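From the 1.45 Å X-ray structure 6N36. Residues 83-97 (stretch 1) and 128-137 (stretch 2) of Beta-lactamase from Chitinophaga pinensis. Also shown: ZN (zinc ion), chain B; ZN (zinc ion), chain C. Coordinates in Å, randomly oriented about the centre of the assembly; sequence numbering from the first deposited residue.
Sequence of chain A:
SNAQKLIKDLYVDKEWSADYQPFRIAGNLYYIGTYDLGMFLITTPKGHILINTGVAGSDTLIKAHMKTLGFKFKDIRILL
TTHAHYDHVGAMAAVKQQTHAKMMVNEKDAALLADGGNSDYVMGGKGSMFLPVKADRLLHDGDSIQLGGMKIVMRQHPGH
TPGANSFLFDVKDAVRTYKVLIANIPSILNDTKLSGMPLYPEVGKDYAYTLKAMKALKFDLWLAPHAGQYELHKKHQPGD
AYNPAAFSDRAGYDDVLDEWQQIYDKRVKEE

Stretch 1 (83-97) HAHYDHVGAMAAVKQ
Stretch 2 (128-137) SMFLPVKADR

How does stretch 2 begin its contact? It has no regular helix or strand and runs alongside stretch 1 in the same direction, Gly90 CA lying 5.1 Å from Phe130 CA and Ala93 CA 5.5 Å from Val133 CA. Met129 (phi/psi -96/-18; chi1 m, chi2 t, chi3 m) points toward Tyr86 (chi1 p), with Met129 CB 4.0 Å from Tyr86 CB and Met129 SD 5.3 Å from the Tyr86 ring centroid, an oblique sulfur-aromatic approach.

What does Phe130 anchor? Extended at -150/159 with chi1 p and chi2 85°, it packs its ring against Ala84, His85, Tyr86 and Val89. Val89 (chi1 m) sets CG2 3.6 Å from the Phe130 ring centroid, almost on the ring normal, a CH-pi contact that suits a branched methyl. Tyr86 CB packs 3.9 Å from Phe130 CD2. Gly90 CA lies 4.0 Å from Phe130 CB; a CB on Gly90 would clash with Tyr86 O within its own stretch, rather than with Phe130.

How do Leu131 and Val133 meet the helix 92-97? Leu131 (-66/132; chi1 m, chi2 t) lays CB 3.6 Å from Ala93 CB, where a small side chain permits close approach. Water 3 bridges the backbones, 2.7 Å from Gly90 O and 3.1 Å from Leu131 N. Pro132 (-70/153) points away, then buried Val133 (-131/127; chi1 t) points back, its CG2 3.9 Å from Met92 CB and 4.0 Å from Ala93 CB.

What fastens the far end? Lys96, all four chi angles t, passes Val133, its CD packing 3.8 Å from Val133 CG1 while the ammonium reaches onward. Lys96 NZ donates to Lys134 O at 2.8 Å (Lys134, -84/143) and forms a salt bridge with Asp136 OD2 at 3.3 Å, its hydrogen bond weak; Asp136 has phi/psi -90/-27 and chi1 m. Water 4 links Lys96 NZ (3.0 Å) and Lys134 N (2.9 Å).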

# COMPACT_ATOMS: atom_id res chain seq x y z
N HIS A 83 4.33 -1.10 1.43
CA HIS A 83 5.48 -1.86 2.01
C HIS A 83 6.06 -2.79 0.96
O HIS A 83 5.29 -3.33 0.14
CB HIS A 83 5.08 -2.63 3.29
CG HIS A 83 4.15 -3.79 3.14
ND1 HIS A 83 2.79 -3.69 3.33
CD2 HIS A 83 4.41 -5.09 2.97
CE1 HIS A 83 2.25 -4.91 3.25
NE2 HIS A 83 3.21 -5.79 3.05
N ALA A 84 7.34 -3.12 1.08
CA ALA A 84 8.03 -3.88 0.02
C ALA A 84 7.95 -5.40 0.25
O ALA A 84 9.01 -6.04 0.47
CB ALA A 84 9.46 -3.42 -0.10
N HIS A 85 6.75 -5.94 0.24
CA HIS A 85 6.50 -7.39 0.10
C HIS A 85 6.05 -7.68 -1.33
O HIS A 85 5.43 -6.81 -1.98
CB HIS A 85 5.45 -7.88 1.11
CG HIS A 85 5.96 -8.10 2.50
ND1 HIS A 85 5.12 -8.19 3.62
CD2 HIS A 85 7.22 -8.22 2.97
CE1 HIS A 85 5.85 -8.41 4.69
NE2 HIS A 85 7.13 -8.45 4.32
N TYR A 86 6.28 -8.90 -1.79
CA TYR A 86 6.07 -9.26 -3.20
C TYR A 86 4.60 -9.11 -3.66
O TYR A 86 4.38 -9.05 -4.89
CB TYR A 86 6.60 -10.66 -3.47
CG TYR A 86 5.75 -11.78 -2.94
CD1 TYR A 86 5.90 -12.23 -1.64
CD2 TYR A 86 4.85 -12.45 -3.76
CE1 TYR A 86 5.18 -13.31 -1.15
CE2 TYR A 86 4.15 -13.56 -3.30
CZ TYR A 86 4.32 -13.99 -1.99
OH TYR A 86 3.62 -15.04 -1.51
N ASP A 87 3.63 -9.16 -2.77
CA ASP A 87 2.20 -8.97 -3.15
C ASP A 87 1.86 -7.49 -3.39
O ASP A 87 0.76 -7.21 -3.90
CB ASP A 87 1.26 -9.63 -2.13
CG ASP A 87 1.41 -9.17 -0.70
OD1 ASP A 87 2.57 -8.76 -0.32
OD2 ASP A 87 0.38 -9.25 0.06
N HIS A 88 2.74 -6.54 -3.05
CA HIS A 88 2.52 -5.10 -3.26
C HIS A 88 3.55 -4.47 -4.20
O HIS A 88 3.29 -3.32 -4.65
CB HIS A 88 2.46 -4.33 -1.94
CG HIS A 88 1.49 -4.99 -1.01
ND1 HIS A 88 0.12 -5.01 -1.25
CD2 HIS A 88 1.71 -5.76 0.08
CE1 HIS A 88 -0.44 -5.78 -0.30
NE2 HIS A 88 0.53 -6.21 0.54
N VAL A 89 4.68 -5.15 -4.46
CA VAL A 89 5.70 -4.63 -5.41
C VAL A 89 6.10 -5.68 -6.45
O VAL A 89 7.09 -5.46 -7.16
CB VAL A 89 6.95 -4.10 -4.68
CG1 VAL A 89 6.59 -2.90 -3.81
CG2 VAL A 89 7.70 -5.18 -3.91
N GLY A 90 5.36 -6.78 -6.58
CA GLY A 90 5.75 -7.88 -7.47
C GLY A 90 5.84 -7.45 -8.92
O GLY A 90 6.62 -8.08 -9.66
N ALA A 91 5.07 -6.45 -9.35
CA ALA A 91 5.15 -5.98 -10.76
C ALA A 91 5.79 -4.59 -10.83
O ALA A 91 5.68 -3.93 -11.88
CB ALA A 91 3.77 -5.97 -11.39
N MET A 92 6.39 -4.10 -9.75
CA MET A 92 6.87 -2.71 -9.70
C MET A 92 8.01 -2.48 -10.70
O MET A 92 7.99 -1.45 -11.39
CB MET A 92 7.30 -2.35 -8.29
CG MET A 92 7.47 -0.88 -8.10
SD MET A 92 5.91 0.07 -8.19
CE MET A 92 5.08 -0.24 -6.62
N ALA A 93 8.95 -3.41 -10.81
CA ALA A 93 10.04 -3.29 -11.81
C ALA A 93 9.45 -3.23 -13.21
O ALA A 93 9.95 -2.39 -14.03
CB ALA A 93 11.04 -4.42 -11.68
N ALA A 94 8.47 -4.06 -13.51
CA ALA A 94 7.84 -4.11 -14.86
C ALA A 94 7.19 -2.75 -15.11
O ALA A 94 7.33 -2.18 -16.21
CB ALA A 94 6.86 -5.25 -14.99
N VAL A 95 6.42 -2.25 -14.15
CA VAL A 95 5.72 -0.96 -14.35
C VAL A 95 6.77 0.14 -14.57
O VAL A 95 6.59 0.95 -15.51
CB VAL A 95 4.79 -0.59 -13.17
CG1 VAL A 95 4.28 0.82 -13.33
CG2 VAL A 95 3.66 -1.59 -13.06
N LYS A 96 7.86 0.17 -13.80
CA LYS A 96 8.89 1.24 -13.94
C LYS A 96 9.57 1.14 -15.31
O LYS A 96 9.72 2.19 -15.97
CB LYS A 96 9.95 1.11 -12.86
CG LYS A 96 10.96 2.25 -12.85
CD LYS A 96 11.93 2.20 -11.69
CE LYS A 96 13.07 3.20 -11.87
NZ LYS A 96 14.10 3.05 -10.83
N GLN A 97 9.85 -0.07 -15.76
CA GLN A 97 10.48 -0.29 -17.08
C GLN A 97 9.55 0.23 -18.18
O GLN A 97 10.08 0.84 -19.15
CB GLN A 97 10.78 -1.77 -17.32
CG GLN A 97 11.54 -1.94 -18.63
CD GLN A 97 11.67 -3.39 -19.01
OE1 GLN A 97 11.10 -4.28 -18.38
NE2 GLN A 97 12.43 -3.61 -20.08
N SER A 128 15.48 -13.85 -4.24
CA SER A 128 14.56 -12.73 -4.56
C SER A 128 13.13 -13.25 -4.60
O SER A 128 12.84 -14.31 -5.19
CB SER A 128 14.94 -12.04 -5.83
OG SER A 128 16.08 -11.21 -5.63
N MET A 129 12.23 -12.52 -3.98
CA MET A 129 10.79 -12.81 -4.13
C MET A 129 10.21 -11.90 -5.23
O MET A 129 9.12 -12.20 -5.66
CB MET A 129 10.07 -12.61 -2.81
CG MET A 129 10.49 -13.64 -1.77
SD MET A 129 9.75 -13.30 -0.19
CE MET A 129 10.97 -12.12 0.37
N PHE A 130 10.89 -10.81 -5.59
CA PHE A 130 10.38 -9.91 -6.66
C PHE A 130 11.56 -9.26 -7.37
O PHE A 130 12.67 -9.21 -6.78
CB PHE A 130 9.42 -8.86 -6.09
CG PHE A 130 10.00 -8.05 -4.95
CD1 PHE A 130 10.76 -6.92 -5.18
CD2 PHE A 130 9.80 -8.44 -3.64
CE1 PHE A 130 11.33 -6.22 -4.13
CE2 PHE A 130 10.28 -7.66 -2.58
CZ PHE A 130 11.10 -6.58 -2.83
N LEU A 131 11.35 -8.77 -8.59
CA LEU A 131 12.40 -8.08 -9.36
C LEU A 131 12.73 -6.80 -8.63
O LEU A 131 11.86 -6.01 -8.28
CB LEU A 131 11.96 -7.80 -10.79
CG LEU A 131 11.84 -9.01 -11.71
CD1 LEU A 131 11.45 -8.56 -13.09
CD2 LEU A 131 13.14 -9.80 -11.77
N PRO A 132 14.01 -6.51 -8.41
CA PRO A 132 14.40 -5.35 -7.65
C PRO A 132 14.15 -4.03 -8.38
O PRO A 132 14.05 -3.96 -9.63
CB PRO A 132 15.90 -5.48 -7.40
CG PRO A 132 16.31 -6.70 -8.12
CD PRO A 132 15.15 -7.36 -8.79
N VAL A 133 13.96 -3.01 -7.56
CA VAL A 133 13.70 -1.64 -8.02
C VAL A 133 14.62 -0.68 -7.27
O VAL A 133 14.62 -0.69 -6.04
CB VAL A 133 12.23 -1.22 -7.86
CG1 VAL A 133 12.03 0.13 -8.49
CG2 VAL A 133 11.23 -2.28 -8.35
N LYS A 134 15.37 0.15 -7.99
CA LYS A 134 16.17 1.24 -7.38
C LYS A 134 15.32 2.48 -7.16
O LYS A 134 14.50 2.82 -8.03
CB LYS A 134 17.32 1.57 -8.34
CG LYS A 134 18.31 0.43 -8.50
CD LYS A 134 19.59 0.84 -9.23
CE LYS A 134 20.52 -0.33 -9.47
NZ LYS A 134 19.79 -1.48 -10.06
N ALA A 135 15.54 3.19 -6.06
CA ALA A 135 14.81 4.40 -5.66
C ALA A 135 15.28 5.60 -6.46
O ALA A 135 16.52 5.82 -6.55
CB ALA A 135 14.97 4.66 -4.19
N ASP A 136 14.33 6.41 -6.95
CA ASP A 136 14.63 7.74 -7.53
C ASP A 136 14.58 8.81 -6.44
O ASP A 136 15.26 9.84 -6.58
CB ASP A 136 13.69 8.00 -8.70
CG ASP A 136 13.92 6.98 -9.80
OD1 ASP A 136 15.01 7.06 -10.45
OD2 ASP A 136 13.07 6.10 -10.01
N ARG A 137 13.80 8.60 -5.39
CA ARG A 137 13.71 9.51 -4.22
C ARG A 137 13.53 8.65 -2.98
O ARG A 137 12.75 7.67 -3.04
CB ARG A 137 12.58 10.52 -4.37
CG ARG A 137 12.46 11.50 -3.21
CD ARG A 137 11.43 12.60 -3.44
NE ARG A 137 11.15 13.28 -2.19
CZ ARG A 137 10.03 13.92 -1.89
NH1 ARG A 137 9.06 14.06 -2.76
NH2 ARG A 137 9.88 14.44 -0.68
ZN ZN B . 0.22 -7.95 1.72
ZN ZN C . 3.04 -7.86 3.75
O HOH W 1 2.63 -8.94 2.09
O HOH W 2 9.18 -5.89 -9.05
O HOH W 3 8.63 -9.90 -9.63
O HOH W 4 15.10 0.26 -10.87
O HOH W 5 0.67 -7.48 3.63
O HOH W 6 2.63 -9.91 4.59